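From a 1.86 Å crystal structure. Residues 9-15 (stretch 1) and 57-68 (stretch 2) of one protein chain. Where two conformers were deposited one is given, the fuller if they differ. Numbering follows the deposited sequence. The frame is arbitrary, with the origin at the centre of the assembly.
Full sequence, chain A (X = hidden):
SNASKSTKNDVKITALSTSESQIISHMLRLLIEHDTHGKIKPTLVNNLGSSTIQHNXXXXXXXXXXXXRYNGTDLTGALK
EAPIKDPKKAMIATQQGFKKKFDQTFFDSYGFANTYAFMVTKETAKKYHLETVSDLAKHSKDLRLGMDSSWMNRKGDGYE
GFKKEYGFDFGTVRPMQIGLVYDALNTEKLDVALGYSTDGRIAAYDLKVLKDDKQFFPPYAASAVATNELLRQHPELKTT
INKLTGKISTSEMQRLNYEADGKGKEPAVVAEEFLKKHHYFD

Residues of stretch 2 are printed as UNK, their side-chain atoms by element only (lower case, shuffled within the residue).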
# COMPACT_ATOMS: atom_id res chain seq x y z
N ASN A 9 -8.07 -11.05 25.81
CA ASN A 9 -7.63 -12.26 25.06
C ASN A 9 -6.39 -12.01 24.17
O ASN A 9 -5.62 -11.07 24.43
CB ASN A 9 -8.83 -12.90 24.29
CG ASN A 9 -8.47 -14.18 23.52
OD1 ASN A 9 -8.03 -15.20 24.10
ND2 ASN A 9 -8.66 -14.14 22.19
N ASP A 10 -6.24 -12.79 23.10
CA ASP A 10 -4.97 -13.02 22.41
C ASP A 10 -4.97 -12.53 20.96
O ASP A 10 -5.49 -13.21 20.07
CB ASP A 10 -4.69 -14.52 22.46
CG ASP A 10 -3.41 -14.91 21.75
OD1 ASP A 10 -2.49 -14.08 21.68
OD2 ASP A 10 -3.34 -16.07 21.27
N VAL A 11 -4.37 -11.36 20.71
CA VAL A 11 -4.37 -10.76 19.38
C VAL A 11 -2.92 -10.64 18.90
O VAL A 11 -2.04 -10.09 19.59
CB VAL A 11 -5.07 -9.37 19.38
CG1 VAL A 11 -4.95 -8.72 18.03
CG2 VAL A 11 -6.54 -9.50 19.74
N LYS A 12 -2.67 -11.16 17.72
CA LYS A 12 -1.38 -11.04 17.11
C LYS A 12 -1.55 -10.53 15.67
O LYS A 12 -2.37 -11.06 14.91
CB LYS A 12 -0.66 -12.38 17.13
CG LYS A 12 -0.26 -12.86 18.54
CD LYS A 12 0.07 -14.35 18.50
CE LYS A 12 0.45 -14.88 19.87
NZ LYS A 12 1.90 -14.64 20.12
N ILE A 13 -0.79 -9.49 15.35
CA ILE A 13 -0.91 -8.75 14.11
C ILE A 13 0.34 -8.97 13.26
O ILE A 13 1.48 -8.62 13.66
CB ILE A 13 -1.04 -7.22 14.39
CG1 ILE A 13 -2.17 -6.94 15.40
CG2 ILE A 13 -1.17 -6.44 13.06
CD1 ILE A 13 -2.25 -5.49 15.93
N THR A 14 0.14 -9.50 12.06
CA THR A 14 1.28 -9.71 11.19
C THR A 14 1.75 -8.38 10.60
O THR A 14 0.91 -7.51 10.23
CB THR A 14 0.98 -10.64 10.02
OG1 THR A 14 0.06 -9.97 9.15
CG2 THR A 14 0.42 -11.94 10.50
N ALA A 15 3.07 -8.23 10.52
CA ALA A 15 3.65 -7.06 9.88
C ALA A 15 4.80 -7.46 8.99
O ALA A 15 5.59 -8.39 9.34
CB ALA A 15 4.09 -6.08 10.91
N UNK A 57 0.41 -17.21 8.09
CA UNK A 57 0.25 -17.01 9.52
C UNK A 57 -1.23 -17.02 9.98
O UNK A 57 -1.55 -17.65 10.98
c UNK A 57 0.94 -15.71 9.98
N UNK A 58 -2.11 -16.30 9.28
CA UNK A 58 -3.52 -16.28 9.67
C UNK A 58 -4.16 -17.66 9.49
O UNK A 58 -4.90 -18.15 10.36
c UNK A 58 -4.32 -15.19 8.92
c UNK A 58 -3.02 -13.23 9.95
c UNK A 58 -5.22 -12.81 8.86
c UNK A 58 -4.41 -13.82 9.65
N UNK A 59 -3.82 -18.29 8.36
CA UNK A 59 -4.40 -19.58 8.04
C UNK A 59 -3.94 -20.64 9.06
O UNK A 59 -4.70 -21.51 9.44
c UNK A 59 -4.03 -20.01 6.59
c UNK A 59 -6.34 -19.14 5.77
c UNK A 59 -4.83 -19.18 5.56
c UNK A 59 -4.21 -21.52 6.38
N UNK A 60 -2.70 -20.52 9.52
CA UNK A 60 -2.14 -21.50 10.45
C UNK A 60 -2.41 -21.24 11.93
O UNK A 60 -2.06 -22.06 12.76
c UNK A 60 -0.64 -21.70 10.19
o UNK A 60 -1.22 -23.17 8.39
c UNK A 60 -0.40 -22.37 8.86
n UNK A 60 0.70 -22.06 8.25
N UNK A 61 -3.07 -20.13 12.22
CA UNK A 61 -3.41 -19.77 13.60
C UNK A 61 -2.26 -19.09 14.33
O UNK A 61 -2.31 -18.91 15.55
N UNK A 62 -1.24 -18.68 13.58
CA UNK A 62 -0.07 -18.01 14.16
C UNK A 62 -0.30 -16.54 14.46
O UNK A 62 0.45 -15.91 15.23
c UNK A 62 1.52 -19.59 12.98
c UNK A 62 1.11 -18.14 13.22
o UNK A 62 1.31 -20.46 13.86
o UNK A 62 2.05 -19.83 11.88
N UNK A 63 -1.32 -15.98 13.81
CA UNK A 63 -1.79 -14.63 14.06
C UNK A 63 -3.22 -14.54 13.64
O UNK A 63 -3.73 -15.44 12.93
c UNK A 63 -0.95 -13.58 13.28
N UNK A 64 -3.90 -13.46 14.05
CA UNK A 64 -5.30 -13.33 13.67
C UNK A 64 -5.69 -12.01 13.06
O UNK A 64 -6.88 -11.83 12.73
n UNK A 64 -6.32 -13.64 17.26
c UNK A 64 -5.79 -13.10 16.17
c UNK A 64 -6.23 -13.70 14.84
o UNK A 64 -4.97 -12.17 16.21
N UNK A 65 -4.73 -11.09 12.90
CA UNK A 65 -4.92 -9.81 12.19
C UNK A 65 -3.69 -9.61 11.28
O UNK A 65 -2.61 -9.96 11.69
c UNK A 65 -5.04 -8.60 13.15
c UNK A 65 -6.32 -8.68 14.00
c UNK A 65 -4.95 -7.26 12.38
c UNK A 65 -6.40 -7.58 15.09
N UNK A 66 -3.90 -9.16 10.05
CA UNK A 66 -2.82 -8.58 9.24
C UNK A 66 -3.00 -7.06 9.24
O UNK A 66 -4.09 -6.56 8.90
c UNK A 66 -2.88 -9.09 7.80
o UNK A 66 -2.53 -10.48 7.73
N UNK A 67 -1.96 -6.31 9.60
CA UNK A 67 -2.08 -4.85 9.69
C UNK A 67 -2.46 -4.26 8.34
O UNK A 67 -3.37 -3.42 8.24
N UNK A 68 -1.78 -4.72 7.29
CA UNK A 68 -2.03 -4.20 5.94
C UNK A 68 -1.86 -5.31 4.91
O UNK A 68 -0.90 -6.09 4.96
c UNK A 68 0.29 -3.27 5.53
c UNK A 68 -1.16 -2.93 5.60
c UNK A 68 -1.63 -2.26 4.31
O HOH W 1 0.84 -5.97 7.94

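Position 57 carries a single side-chain carbon, directed toward stretch 1 from a helix that begins earlier in the chain; its CB lies 3.8 Å from Thr14 CG2. It is Ala57. At position 58 four carbons fork at the second, the pattern of leucine, and the end of the side chain comes nearer to stretch 1 than its start: CD1 of Leu58 is 3.7 Å from Thr14 CG2. Position 59 also has four carbons, but forked at the first with one arm two carbons long. This is Ile59, exposed and out of reach of stretch 1. Position 60 has two carbons, the second bearing one oxygen and one nitrogen, hence Asn60, likewise out of reach.

Position 61 has no side-chain atoms and a phi of 83°, which favours the residue found, Gly61. It leaves the helix in a Schellman motif. At position 62 two carbons end in two oxygens: Asp62, whose CB points away from stretch 1, while its backbone O packs 3.6 Å from Lys12 CD. The one carbon at position 63 points toward the strand, with CB 3.3 Å from Lys12 O and 3.5 Å from Thr14 CG2, and identifies Ala63.

Position 64 again shows two carbons followed by one oxygen and one nitrogen. The nitrogen faces a carbonyl and the oxygen a backbone NH, as an asparagine amide can: ND2 of Asn64 donates to Asp10 O (3.0 Å), and Lys12 N donates to Asn64 OD1 (2.9 Å). Position 65 has four carbons forked at the first, one arm two carbons long. This is Ile65, with CD1 3.5 Å from Val11 CG1 and CG2 3.9 Å from Ile13 CG2. One carbon and one oxygen mark position 66 as serine; Ser66 OG donates to Thr14 OG1 at 3.0 Å. Position 67 lacks a side chain: Gly67, whose N lies 3.6 Å from Ile13 CG2. At position 68 one carbon carries two more, giving Val68, which makes no direct contact with stretch 1.

The contact is a short parallel pairing extended at both ends. Lys12 O accepts from Asn64 N (3.0 Å) and Ile65 N (3.1 Å), Thr14 N donates to Ile65 O (2.8 Å), and Gly67 N donates to Thr14 O (3.2 Å). Before the pairing, the Asn64 amide continues the ladder in place of a backbone; beyond it, water 1 links Thr14 O (2.8 Å) to Val68 N (3.0 Å). Ile13 and Ile65 share one face, Thr14 and Ser66 the other, where Thr14 CG2 also meets the helix.

Stretch 2 57-68: ALINGDANISGV
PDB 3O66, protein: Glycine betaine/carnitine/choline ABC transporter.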